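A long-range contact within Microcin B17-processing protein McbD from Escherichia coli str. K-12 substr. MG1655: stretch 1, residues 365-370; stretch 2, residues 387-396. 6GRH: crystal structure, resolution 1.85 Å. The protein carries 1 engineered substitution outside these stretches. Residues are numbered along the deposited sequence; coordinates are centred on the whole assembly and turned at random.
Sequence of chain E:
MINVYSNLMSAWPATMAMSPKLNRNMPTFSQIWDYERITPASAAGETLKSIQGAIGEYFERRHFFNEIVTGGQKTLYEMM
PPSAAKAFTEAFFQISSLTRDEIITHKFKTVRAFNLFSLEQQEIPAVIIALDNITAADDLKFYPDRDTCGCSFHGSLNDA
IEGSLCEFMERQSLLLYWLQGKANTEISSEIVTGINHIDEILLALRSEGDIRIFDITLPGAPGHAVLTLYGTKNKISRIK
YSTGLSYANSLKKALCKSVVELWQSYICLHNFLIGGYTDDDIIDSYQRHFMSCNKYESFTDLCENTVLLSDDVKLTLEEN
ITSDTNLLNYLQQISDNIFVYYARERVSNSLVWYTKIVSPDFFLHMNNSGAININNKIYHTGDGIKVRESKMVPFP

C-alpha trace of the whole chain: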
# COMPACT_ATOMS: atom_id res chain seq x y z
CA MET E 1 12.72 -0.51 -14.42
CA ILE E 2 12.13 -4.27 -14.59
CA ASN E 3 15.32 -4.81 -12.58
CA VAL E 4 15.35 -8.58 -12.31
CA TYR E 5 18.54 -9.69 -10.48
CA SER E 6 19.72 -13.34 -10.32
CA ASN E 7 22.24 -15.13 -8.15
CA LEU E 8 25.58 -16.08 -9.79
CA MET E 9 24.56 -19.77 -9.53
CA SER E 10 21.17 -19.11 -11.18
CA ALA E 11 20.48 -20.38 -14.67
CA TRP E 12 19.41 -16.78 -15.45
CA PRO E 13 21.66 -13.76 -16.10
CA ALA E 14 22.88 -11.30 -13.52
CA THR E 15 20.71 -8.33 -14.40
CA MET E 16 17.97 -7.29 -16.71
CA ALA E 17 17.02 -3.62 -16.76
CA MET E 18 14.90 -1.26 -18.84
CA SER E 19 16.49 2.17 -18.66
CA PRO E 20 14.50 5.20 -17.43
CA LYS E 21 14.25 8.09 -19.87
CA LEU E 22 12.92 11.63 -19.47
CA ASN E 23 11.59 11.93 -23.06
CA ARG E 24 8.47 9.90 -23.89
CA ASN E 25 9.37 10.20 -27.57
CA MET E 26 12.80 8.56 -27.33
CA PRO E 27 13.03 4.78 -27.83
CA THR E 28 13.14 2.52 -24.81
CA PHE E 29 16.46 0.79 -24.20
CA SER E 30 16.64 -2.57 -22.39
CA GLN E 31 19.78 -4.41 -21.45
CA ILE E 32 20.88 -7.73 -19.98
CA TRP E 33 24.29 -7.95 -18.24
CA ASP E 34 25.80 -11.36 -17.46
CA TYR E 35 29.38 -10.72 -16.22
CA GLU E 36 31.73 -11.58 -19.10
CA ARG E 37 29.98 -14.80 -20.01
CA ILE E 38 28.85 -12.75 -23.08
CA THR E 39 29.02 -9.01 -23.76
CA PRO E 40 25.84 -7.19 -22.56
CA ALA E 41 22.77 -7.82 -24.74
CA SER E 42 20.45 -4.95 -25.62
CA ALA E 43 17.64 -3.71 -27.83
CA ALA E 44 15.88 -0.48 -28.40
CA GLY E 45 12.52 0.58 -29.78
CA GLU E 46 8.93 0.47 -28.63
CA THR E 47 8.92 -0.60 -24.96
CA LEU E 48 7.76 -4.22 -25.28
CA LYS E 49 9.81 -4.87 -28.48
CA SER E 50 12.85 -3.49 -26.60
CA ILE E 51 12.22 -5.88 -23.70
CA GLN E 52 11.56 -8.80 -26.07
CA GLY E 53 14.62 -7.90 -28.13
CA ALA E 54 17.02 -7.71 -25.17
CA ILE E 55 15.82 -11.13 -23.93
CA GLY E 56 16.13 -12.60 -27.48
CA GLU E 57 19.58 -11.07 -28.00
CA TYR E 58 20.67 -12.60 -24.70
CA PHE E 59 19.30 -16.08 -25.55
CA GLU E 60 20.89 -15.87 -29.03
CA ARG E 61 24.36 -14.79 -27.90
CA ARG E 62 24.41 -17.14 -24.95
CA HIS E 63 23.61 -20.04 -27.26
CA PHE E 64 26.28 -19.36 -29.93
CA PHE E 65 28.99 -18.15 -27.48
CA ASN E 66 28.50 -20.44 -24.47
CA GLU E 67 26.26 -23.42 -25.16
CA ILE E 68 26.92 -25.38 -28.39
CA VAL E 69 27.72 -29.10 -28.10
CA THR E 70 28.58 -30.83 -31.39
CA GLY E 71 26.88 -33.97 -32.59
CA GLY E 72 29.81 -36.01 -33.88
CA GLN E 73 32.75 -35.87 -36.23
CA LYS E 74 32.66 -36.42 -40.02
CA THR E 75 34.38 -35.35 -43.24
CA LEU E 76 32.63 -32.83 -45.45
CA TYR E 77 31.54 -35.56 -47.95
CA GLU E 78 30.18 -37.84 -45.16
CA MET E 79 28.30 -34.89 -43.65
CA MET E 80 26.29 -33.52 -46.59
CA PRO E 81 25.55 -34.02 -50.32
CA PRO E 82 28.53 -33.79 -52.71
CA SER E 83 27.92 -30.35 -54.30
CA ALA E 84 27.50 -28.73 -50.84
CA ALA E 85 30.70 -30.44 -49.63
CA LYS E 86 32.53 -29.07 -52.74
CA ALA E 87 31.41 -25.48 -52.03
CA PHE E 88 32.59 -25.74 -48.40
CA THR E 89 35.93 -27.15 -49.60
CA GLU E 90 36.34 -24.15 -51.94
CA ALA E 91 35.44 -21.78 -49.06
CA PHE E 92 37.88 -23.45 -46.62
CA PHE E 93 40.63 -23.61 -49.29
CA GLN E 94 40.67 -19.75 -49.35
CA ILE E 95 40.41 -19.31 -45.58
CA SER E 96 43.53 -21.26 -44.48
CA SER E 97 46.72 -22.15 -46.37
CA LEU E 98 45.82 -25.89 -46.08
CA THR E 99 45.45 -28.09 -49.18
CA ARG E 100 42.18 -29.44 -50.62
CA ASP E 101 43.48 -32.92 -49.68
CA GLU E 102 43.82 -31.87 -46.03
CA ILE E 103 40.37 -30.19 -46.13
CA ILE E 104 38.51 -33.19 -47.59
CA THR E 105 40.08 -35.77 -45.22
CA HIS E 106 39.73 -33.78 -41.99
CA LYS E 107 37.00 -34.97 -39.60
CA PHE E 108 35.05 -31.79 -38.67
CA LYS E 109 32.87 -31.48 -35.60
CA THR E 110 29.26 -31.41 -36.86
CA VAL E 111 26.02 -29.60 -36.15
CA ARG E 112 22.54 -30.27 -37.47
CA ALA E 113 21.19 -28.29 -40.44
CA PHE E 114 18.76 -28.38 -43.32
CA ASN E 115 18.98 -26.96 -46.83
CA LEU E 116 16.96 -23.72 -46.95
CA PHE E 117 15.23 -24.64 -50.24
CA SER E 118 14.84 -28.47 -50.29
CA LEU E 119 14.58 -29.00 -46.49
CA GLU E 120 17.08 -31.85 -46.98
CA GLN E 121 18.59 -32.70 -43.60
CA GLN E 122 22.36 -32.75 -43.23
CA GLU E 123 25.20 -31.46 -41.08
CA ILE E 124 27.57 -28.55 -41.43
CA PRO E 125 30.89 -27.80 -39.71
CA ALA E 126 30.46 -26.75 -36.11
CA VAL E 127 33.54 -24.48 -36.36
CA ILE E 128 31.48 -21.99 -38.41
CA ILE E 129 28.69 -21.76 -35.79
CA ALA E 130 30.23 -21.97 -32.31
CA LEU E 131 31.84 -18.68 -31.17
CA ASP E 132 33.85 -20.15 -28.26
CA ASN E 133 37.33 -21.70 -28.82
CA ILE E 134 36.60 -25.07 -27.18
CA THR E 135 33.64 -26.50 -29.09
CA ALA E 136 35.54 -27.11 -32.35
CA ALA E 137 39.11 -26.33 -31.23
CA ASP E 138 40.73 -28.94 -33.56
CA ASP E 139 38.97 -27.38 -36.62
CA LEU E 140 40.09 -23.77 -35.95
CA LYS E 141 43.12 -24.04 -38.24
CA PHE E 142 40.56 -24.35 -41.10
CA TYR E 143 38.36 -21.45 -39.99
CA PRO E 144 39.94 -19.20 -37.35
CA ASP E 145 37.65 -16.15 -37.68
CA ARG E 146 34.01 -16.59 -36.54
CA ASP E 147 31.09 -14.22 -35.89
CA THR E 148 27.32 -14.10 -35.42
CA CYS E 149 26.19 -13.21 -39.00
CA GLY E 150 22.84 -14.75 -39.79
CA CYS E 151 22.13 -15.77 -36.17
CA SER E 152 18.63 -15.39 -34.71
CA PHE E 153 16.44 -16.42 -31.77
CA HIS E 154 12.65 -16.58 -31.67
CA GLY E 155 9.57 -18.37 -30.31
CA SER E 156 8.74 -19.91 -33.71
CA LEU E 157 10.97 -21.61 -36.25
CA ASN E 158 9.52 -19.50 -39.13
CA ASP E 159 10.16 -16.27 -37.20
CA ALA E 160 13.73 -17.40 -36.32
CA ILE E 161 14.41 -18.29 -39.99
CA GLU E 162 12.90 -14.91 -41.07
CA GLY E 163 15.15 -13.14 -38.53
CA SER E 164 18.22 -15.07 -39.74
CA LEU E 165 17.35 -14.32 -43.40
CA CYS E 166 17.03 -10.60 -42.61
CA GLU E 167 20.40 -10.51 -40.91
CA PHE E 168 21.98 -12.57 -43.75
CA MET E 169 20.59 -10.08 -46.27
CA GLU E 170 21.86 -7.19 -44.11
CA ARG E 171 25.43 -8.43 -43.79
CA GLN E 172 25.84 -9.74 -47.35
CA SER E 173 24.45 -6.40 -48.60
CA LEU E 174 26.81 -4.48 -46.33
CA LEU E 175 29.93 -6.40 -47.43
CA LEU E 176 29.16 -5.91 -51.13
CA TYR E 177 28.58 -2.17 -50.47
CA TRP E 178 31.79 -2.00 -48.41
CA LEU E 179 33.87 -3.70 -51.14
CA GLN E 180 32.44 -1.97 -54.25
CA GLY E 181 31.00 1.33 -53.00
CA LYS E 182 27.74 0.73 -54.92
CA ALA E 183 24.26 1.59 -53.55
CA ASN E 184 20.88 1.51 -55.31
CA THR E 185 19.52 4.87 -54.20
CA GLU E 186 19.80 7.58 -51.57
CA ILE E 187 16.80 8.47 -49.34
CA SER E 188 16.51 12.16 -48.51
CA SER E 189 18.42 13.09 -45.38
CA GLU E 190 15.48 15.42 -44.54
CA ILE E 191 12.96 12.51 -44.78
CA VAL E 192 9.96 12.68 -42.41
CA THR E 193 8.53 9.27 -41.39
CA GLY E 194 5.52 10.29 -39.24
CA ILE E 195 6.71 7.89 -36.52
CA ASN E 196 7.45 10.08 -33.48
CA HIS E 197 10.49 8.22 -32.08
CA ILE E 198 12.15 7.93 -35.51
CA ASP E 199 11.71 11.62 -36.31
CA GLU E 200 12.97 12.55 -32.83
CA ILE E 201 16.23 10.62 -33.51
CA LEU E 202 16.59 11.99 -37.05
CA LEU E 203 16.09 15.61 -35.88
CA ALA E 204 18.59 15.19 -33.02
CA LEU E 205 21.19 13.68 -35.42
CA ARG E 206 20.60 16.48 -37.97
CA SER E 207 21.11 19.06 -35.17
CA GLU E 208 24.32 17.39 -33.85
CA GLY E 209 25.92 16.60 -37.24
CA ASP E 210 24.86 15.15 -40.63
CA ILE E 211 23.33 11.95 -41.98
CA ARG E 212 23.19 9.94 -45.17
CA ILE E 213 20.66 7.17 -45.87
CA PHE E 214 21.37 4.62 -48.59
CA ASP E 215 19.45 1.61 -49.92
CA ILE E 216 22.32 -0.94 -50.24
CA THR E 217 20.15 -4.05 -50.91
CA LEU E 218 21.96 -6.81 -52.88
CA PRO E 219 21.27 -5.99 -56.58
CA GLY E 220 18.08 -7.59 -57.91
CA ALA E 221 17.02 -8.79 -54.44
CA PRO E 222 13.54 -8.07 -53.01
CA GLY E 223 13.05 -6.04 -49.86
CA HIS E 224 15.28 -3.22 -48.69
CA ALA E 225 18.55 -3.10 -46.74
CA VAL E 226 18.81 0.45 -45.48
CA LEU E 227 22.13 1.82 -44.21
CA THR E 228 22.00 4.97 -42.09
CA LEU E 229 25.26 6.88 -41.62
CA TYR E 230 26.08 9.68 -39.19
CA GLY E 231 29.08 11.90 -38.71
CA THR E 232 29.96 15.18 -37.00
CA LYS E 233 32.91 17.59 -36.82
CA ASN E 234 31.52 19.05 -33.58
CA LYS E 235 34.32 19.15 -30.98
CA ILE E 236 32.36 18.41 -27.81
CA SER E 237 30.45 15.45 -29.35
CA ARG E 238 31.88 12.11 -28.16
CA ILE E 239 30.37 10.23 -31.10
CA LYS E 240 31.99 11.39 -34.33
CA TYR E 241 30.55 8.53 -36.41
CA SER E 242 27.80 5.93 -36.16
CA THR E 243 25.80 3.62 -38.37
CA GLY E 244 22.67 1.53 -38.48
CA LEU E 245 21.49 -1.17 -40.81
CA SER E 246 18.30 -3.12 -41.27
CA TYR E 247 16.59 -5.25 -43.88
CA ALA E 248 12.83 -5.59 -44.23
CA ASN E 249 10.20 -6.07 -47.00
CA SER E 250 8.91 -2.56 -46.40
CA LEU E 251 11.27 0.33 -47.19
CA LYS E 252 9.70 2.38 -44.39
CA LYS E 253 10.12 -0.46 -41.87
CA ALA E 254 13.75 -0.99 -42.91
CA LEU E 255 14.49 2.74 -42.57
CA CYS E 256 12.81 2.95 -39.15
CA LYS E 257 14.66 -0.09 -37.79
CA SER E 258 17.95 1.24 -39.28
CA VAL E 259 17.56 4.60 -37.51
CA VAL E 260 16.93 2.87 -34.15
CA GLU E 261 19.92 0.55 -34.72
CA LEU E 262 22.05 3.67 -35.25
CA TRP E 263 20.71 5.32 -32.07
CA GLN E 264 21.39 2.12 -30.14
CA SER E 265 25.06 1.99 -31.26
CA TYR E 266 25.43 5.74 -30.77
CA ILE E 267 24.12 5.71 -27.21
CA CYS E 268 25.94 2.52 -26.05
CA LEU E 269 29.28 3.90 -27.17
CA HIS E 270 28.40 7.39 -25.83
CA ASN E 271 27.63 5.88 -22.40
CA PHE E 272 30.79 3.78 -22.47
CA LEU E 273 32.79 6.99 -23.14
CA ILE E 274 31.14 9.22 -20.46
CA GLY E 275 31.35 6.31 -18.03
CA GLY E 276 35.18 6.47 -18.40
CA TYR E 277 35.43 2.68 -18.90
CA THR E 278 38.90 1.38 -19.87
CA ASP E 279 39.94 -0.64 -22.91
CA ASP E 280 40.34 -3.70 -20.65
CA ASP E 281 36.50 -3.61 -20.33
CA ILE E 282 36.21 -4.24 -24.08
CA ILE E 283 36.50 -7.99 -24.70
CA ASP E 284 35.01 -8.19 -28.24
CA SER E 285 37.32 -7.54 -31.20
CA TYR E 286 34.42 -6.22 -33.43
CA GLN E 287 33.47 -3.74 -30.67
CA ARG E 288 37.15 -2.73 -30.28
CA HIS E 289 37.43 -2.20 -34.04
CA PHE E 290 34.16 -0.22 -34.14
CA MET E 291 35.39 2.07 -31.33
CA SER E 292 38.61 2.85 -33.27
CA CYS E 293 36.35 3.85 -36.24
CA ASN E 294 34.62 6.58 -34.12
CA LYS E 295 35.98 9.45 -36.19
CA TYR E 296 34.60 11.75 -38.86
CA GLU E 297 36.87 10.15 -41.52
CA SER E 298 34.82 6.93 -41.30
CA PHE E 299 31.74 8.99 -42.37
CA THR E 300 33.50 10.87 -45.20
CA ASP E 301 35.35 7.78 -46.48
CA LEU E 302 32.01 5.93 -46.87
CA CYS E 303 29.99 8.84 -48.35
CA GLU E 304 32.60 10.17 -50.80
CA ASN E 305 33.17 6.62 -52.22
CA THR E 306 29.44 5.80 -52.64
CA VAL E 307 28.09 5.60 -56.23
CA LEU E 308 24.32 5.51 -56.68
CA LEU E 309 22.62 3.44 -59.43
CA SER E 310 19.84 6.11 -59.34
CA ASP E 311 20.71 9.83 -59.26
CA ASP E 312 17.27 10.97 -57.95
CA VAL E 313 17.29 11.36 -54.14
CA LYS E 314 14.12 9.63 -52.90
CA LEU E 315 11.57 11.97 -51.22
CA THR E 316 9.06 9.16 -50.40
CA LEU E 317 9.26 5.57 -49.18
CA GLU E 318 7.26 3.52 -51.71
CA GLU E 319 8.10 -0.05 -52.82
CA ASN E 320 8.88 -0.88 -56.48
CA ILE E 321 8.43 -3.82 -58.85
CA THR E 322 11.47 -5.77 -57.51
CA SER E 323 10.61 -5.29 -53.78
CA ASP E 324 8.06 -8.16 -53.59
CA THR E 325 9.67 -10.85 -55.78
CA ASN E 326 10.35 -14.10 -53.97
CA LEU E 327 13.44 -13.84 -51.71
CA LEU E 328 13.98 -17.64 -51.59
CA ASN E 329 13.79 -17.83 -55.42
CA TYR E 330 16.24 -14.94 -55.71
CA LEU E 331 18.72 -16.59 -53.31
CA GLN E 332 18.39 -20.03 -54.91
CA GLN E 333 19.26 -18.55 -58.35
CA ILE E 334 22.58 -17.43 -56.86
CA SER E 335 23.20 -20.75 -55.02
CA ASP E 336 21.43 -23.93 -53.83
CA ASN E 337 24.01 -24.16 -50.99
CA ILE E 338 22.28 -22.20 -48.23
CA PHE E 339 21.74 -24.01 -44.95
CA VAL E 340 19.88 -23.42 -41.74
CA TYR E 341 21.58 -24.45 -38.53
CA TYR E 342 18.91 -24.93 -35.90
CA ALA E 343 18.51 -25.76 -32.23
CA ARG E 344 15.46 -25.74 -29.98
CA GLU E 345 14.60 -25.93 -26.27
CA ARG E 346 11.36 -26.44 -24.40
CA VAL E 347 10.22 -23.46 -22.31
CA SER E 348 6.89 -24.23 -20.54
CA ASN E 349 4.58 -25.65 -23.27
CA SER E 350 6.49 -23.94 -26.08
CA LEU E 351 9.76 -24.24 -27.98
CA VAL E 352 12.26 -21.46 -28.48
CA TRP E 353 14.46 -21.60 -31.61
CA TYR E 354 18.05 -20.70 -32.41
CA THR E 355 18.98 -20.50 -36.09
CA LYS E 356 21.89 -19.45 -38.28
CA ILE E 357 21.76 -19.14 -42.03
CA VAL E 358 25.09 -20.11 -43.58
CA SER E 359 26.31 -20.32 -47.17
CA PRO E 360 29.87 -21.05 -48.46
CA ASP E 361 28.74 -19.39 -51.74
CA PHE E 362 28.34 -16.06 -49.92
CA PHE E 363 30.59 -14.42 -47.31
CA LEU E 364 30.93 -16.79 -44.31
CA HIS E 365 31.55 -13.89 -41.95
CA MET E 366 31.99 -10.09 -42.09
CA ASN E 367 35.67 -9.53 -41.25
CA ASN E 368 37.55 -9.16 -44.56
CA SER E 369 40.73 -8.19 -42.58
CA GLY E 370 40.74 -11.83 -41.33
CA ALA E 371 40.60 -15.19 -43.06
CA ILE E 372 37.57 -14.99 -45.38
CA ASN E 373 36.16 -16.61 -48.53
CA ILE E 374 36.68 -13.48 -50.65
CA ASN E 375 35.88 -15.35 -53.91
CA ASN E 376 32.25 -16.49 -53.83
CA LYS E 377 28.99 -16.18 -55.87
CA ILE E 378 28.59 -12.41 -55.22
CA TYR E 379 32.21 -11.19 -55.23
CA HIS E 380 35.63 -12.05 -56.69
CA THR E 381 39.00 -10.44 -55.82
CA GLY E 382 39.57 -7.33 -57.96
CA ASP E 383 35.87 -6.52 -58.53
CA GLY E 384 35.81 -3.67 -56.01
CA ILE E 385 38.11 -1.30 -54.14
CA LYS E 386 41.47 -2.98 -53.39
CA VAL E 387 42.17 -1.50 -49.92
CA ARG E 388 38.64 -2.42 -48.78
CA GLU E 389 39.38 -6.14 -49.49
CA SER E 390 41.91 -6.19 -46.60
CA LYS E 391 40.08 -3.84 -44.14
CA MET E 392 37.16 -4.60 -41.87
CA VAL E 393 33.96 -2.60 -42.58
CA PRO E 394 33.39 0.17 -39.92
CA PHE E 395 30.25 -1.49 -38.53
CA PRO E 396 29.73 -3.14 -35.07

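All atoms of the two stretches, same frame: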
# COMPACT_ATOMS: atom_id res chain seq x y z
N HIS E 365 31.58 -14.81 -43.06
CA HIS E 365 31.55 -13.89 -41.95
C HIS E 365 31.88 -12.49 -42.48
O HIS E 365 32.14 -12.34 -43.66
CB HIS E 365 32.54 -14.35 -40.87
CG HIS E 365 33.95 -14.41 -41.33
ND1 HIS E 365 34.73 -13.29 -41.50
CD2 HIS E 365 34.75 -15.47 -41.59
CE1 HIS E 365 35.94 -13.65 -41.89
NE2 HIS E 365 35.98 -14.97 -41.94
N MET E 366 31.90 -11.48 -41.62
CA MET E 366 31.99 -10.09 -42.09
C MET E 366 33.32 -9.38 -41.89
O MET E 366 33.42 -8.16 -42.12
CB MET E 366 30.84 -9.26 -41.50
CG MET E 366 30.99 -8.81 -40.07
SD MET E 366 29.63 -7.72 -39.59
CE MET E 366 30.03 -6.20 -40.44
N ASN E 367 34.34 -10.11 -41.46
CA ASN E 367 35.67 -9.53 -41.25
C ASN E 367 36.60 -9.80 -42.45
O ASN E 367 37.31 -10.81 -42.47
CB ASN E 367 36.28 -10.10 -39.97
CG ASN E 367 37.64 -9.52 -39.65
OD1 ASN E 367 38.07 -8.55 -40.27
ND2 ASN E 367 38.31 -10.11 -38.66
N ASN E 368 36.64 -8.91 -43.43
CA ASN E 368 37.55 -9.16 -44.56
C ASN E 368 39.03 -8.74 -44.27
O ASN E 368 39.86 -8.87 -45.15
CB ASN E 368 36.99 -8.68 -45.92
CG ASN E 368 36.34 -7.34 -45.84
OD1 ASN E 368 35.14 -7.18 -46.13
ND2 ASN E 368 37.11 -6.37 -45.39
N SER E 369 39.33 -8.27 -43.05
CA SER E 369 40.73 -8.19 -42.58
C SER E 369 41.25 -9.54 -42.02
O SER E 369 42.42 -9.67 -41.74
CB SER E 369 40.90 -7.11 -41.50
OG SER E 369 40.56 -7.60 -40.21
N GLY E 370 40.36 -10.51 -41.83
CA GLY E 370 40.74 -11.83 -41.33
C GLY E 370 40.75 -12.82 -42.46
O GLY E 370 40.92 -12.46 -43.59
N VAL E 387 41.97 -1.70 -51.37
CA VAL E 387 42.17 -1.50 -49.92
C VAL E 387 41.03 -2.02 -49.05
O VAL E 387 41.28 -2.54 -47.95
CB VAL E 387 42.47 -0.02 -49.52
CG1 VAL E 387 43.91 0.34 -49.85
CG2 VAL E 387 41.49 0.96 -50.17
N ARG E 388 39.79 -1.93 -49.54
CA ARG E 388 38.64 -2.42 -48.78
C ARG E 388 38.68 -3.95 -48.63
O ARG E 388 38.13 -4.47 -47.65
CB ARG E 388 37.31 -2.01 -49.43
CG ARG E 388 37.09 -0.52 -49.66
CD ARG E 388 36.51 0.15 -48.46
NE ARG E 388 36.16 1.57 -48.61
CZ ARG E 388 34.97 2.06 -48.91
NH1 ARG E 388 33.93 1.28 -49.23
NH2 ARG E 388 34.80 3.37 -48.93
N GLU E 389 39.32 -4.67 -49.56
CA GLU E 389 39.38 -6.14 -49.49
C GLU E 389 40.22 -6.68 -48.32
O GLU E 389 40.07 -7.85 -47.96
CB GLU E 389 39.91 -6.74 -50.80
CG GLU E 389 39.01 -6.52 -52.01
CD GLU E 389 39.62 -7.04 -53.30
OE1 GLU E 389 40.83 -6.86 -53.52
OE2 GLU E 389 38.87 -7.63 -54.11
N SER E 390 41.09 -5.84 -47.76
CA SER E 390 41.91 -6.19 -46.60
C SER E 390 41.53 -5.45 -45.30
O SER E 390 42.23 -5.60 -44.31
CB SER E 390 43.37 -5.89 -46.93
OG SER E 390 43.55 -4.49 -47.16
N LYS E 391 40.45 -4.66 -45.29
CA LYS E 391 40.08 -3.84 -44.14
C LYS E 391 38.69 -4.21 -43.66
O LYS E 391 37.78 -4.36 -44.47
CB LYS E 391 40.04 -2.37 -44.52
CG LYS E 391 41.32 -1.57 -44.33
CD LYS E 391 41.04 -0.07 -44.46
CE LYS E 391 40.23 0.47 -43.27
NZ LYS E 391 40.15 1.96 -43.22
N MET E 392 38.50 -4.31 -42.36
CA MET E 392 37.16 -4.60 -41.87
C MET E 392 36.24 -3.37 -42.01
O MET E 392 36.63 -2.26 -41.69
CB MET E 392 37.17 -5.08 -40.44
CG MET E 392 35.77 -5.42 -40.00
SD MET E 392 35.72 -6.48 -38.58
CE MET E 392 33.94 -6.48 -38.34
N VAL E 393 35.04 -3.61 -42.52
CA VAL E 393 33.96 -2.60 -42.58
C VAL E 393 33.76 -1.91 -41.21
O VAL E 393 33.80 -2.60 -40.19
CB VAL E 393 32.63 -3.25 -43.09
CG1 VAL E 393 32.09 -4.27 -42.11
CG2 VAL E 393 31.57 -2.19 -43.42
N PRO E 394 33.58 -0.56 -41.18
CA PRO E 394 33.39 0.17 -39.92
C PRO E 394 31.94 0.08 -39.38
O PRO E 394 31.18 1.06 -39.34
CB PRO E 394 33.81 1.60 -40.29
CG PRO E 394 33.43 1.72 -41.73
CD PRO E 394 33.72 0.37 -42.32
N PHE E 395 31.59 -1.13 -38.95
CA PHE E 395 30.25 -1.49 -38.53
C PHE E 395 30.42 -2.40 -37.32
O PHE E 395 31.34 -3.22 -37.34
CB PHE E 395 29.55 -2.23 -39.68
CG PHE E 395 28.09 -2.47 -39.45
CD1 PHE E 395 27.65 -3.67 -38.92
CD2 PHE E 395 27.14 -1.50 -39.78
CE1 PHE E 395 26.31 -3.91 -38.69
CE2 PHE E 395 25.79 -1.73 -39.55
CZ PHE E 395 25.38 -2.94 -38.99
N PRO E 396 29.58 -2.26 -36.27
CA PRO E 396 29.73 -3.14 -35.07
C PRO E 396 29.26 -4.59 -35.27
O PRO E 396 29.65 -5.51 -34.51
CB PRO E 396 28.86 -2.45 -34.01
CG PRO E 396 27.97 -1.50 -34.73
CD PRO E 396 28.43 -1.34 -36.14
OXT PRO E 396 28.46 -4.89 -36.18
O HOH W 1 34.66 -6.44 -43.51

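Neither stretch forms a regular helix or strand where they meet, and no clear direct hydrogen bond joins them; apolar packing and a bridging water account for much of the contact, which buries 436 Å² summed over both sides. The closest CA atoms across the stretches are those of Ser-369 and Ser-390, 4.6 Å apart.

At the start of stretch 1, His-365 does not reach stretch 2 but steadies its own chain, its ND1 accepting a hydrogen bond from Asn-367 N (3.2 Å). Met-366 supplies the apolar part of the contact. Its CA-to-CB bond points sideways, yet the extended chi2 (t) and the turn at chi3 (m) carry the methyl group to stretch 2, where CE lies 3.3 Å from Val-393 CG1 and 3.8 Å from Phe-395 CD1, approaching the ring obliquely. Nearer the backbone, Met-366 CG packs 4.1 Å from Met-392 CE. The main chain of the same residue is linked to stretch 2 through water 1, which donates to Met-366 O (2.5 Å) and accepts from Asn-368 N (3.2 Å) and Val-393 N (3.0 Å), thereby serving polar backbone groups beside the buried side chains.

Asn-367 opens a type I turn closed by Gly-370 N to Asn-367 O (3.1 Å). Its OD1 accepts from Ser-369 OG (2.7 Å) and, weakly, from Ser-369 N (3.1 Å), while lying 3.6 Å from Met-392 SD.

Within the turn, the side chain of buried Asn-368 extends to the backbone of stretch 2. ND2 lies 3.1 Å from Arg-388 O, but the angle is too poor for a hydrogen bond. Asn-368 O and Glu-389 O, both acceptors, approach to 3.0 Å without bonding.

Ser-369 completes the contact at an exposed margin: its CA makes a CA-H...O contact with Ser-390 O (3.5 Å), and its CB lies 3.8 Å from Met-392 N.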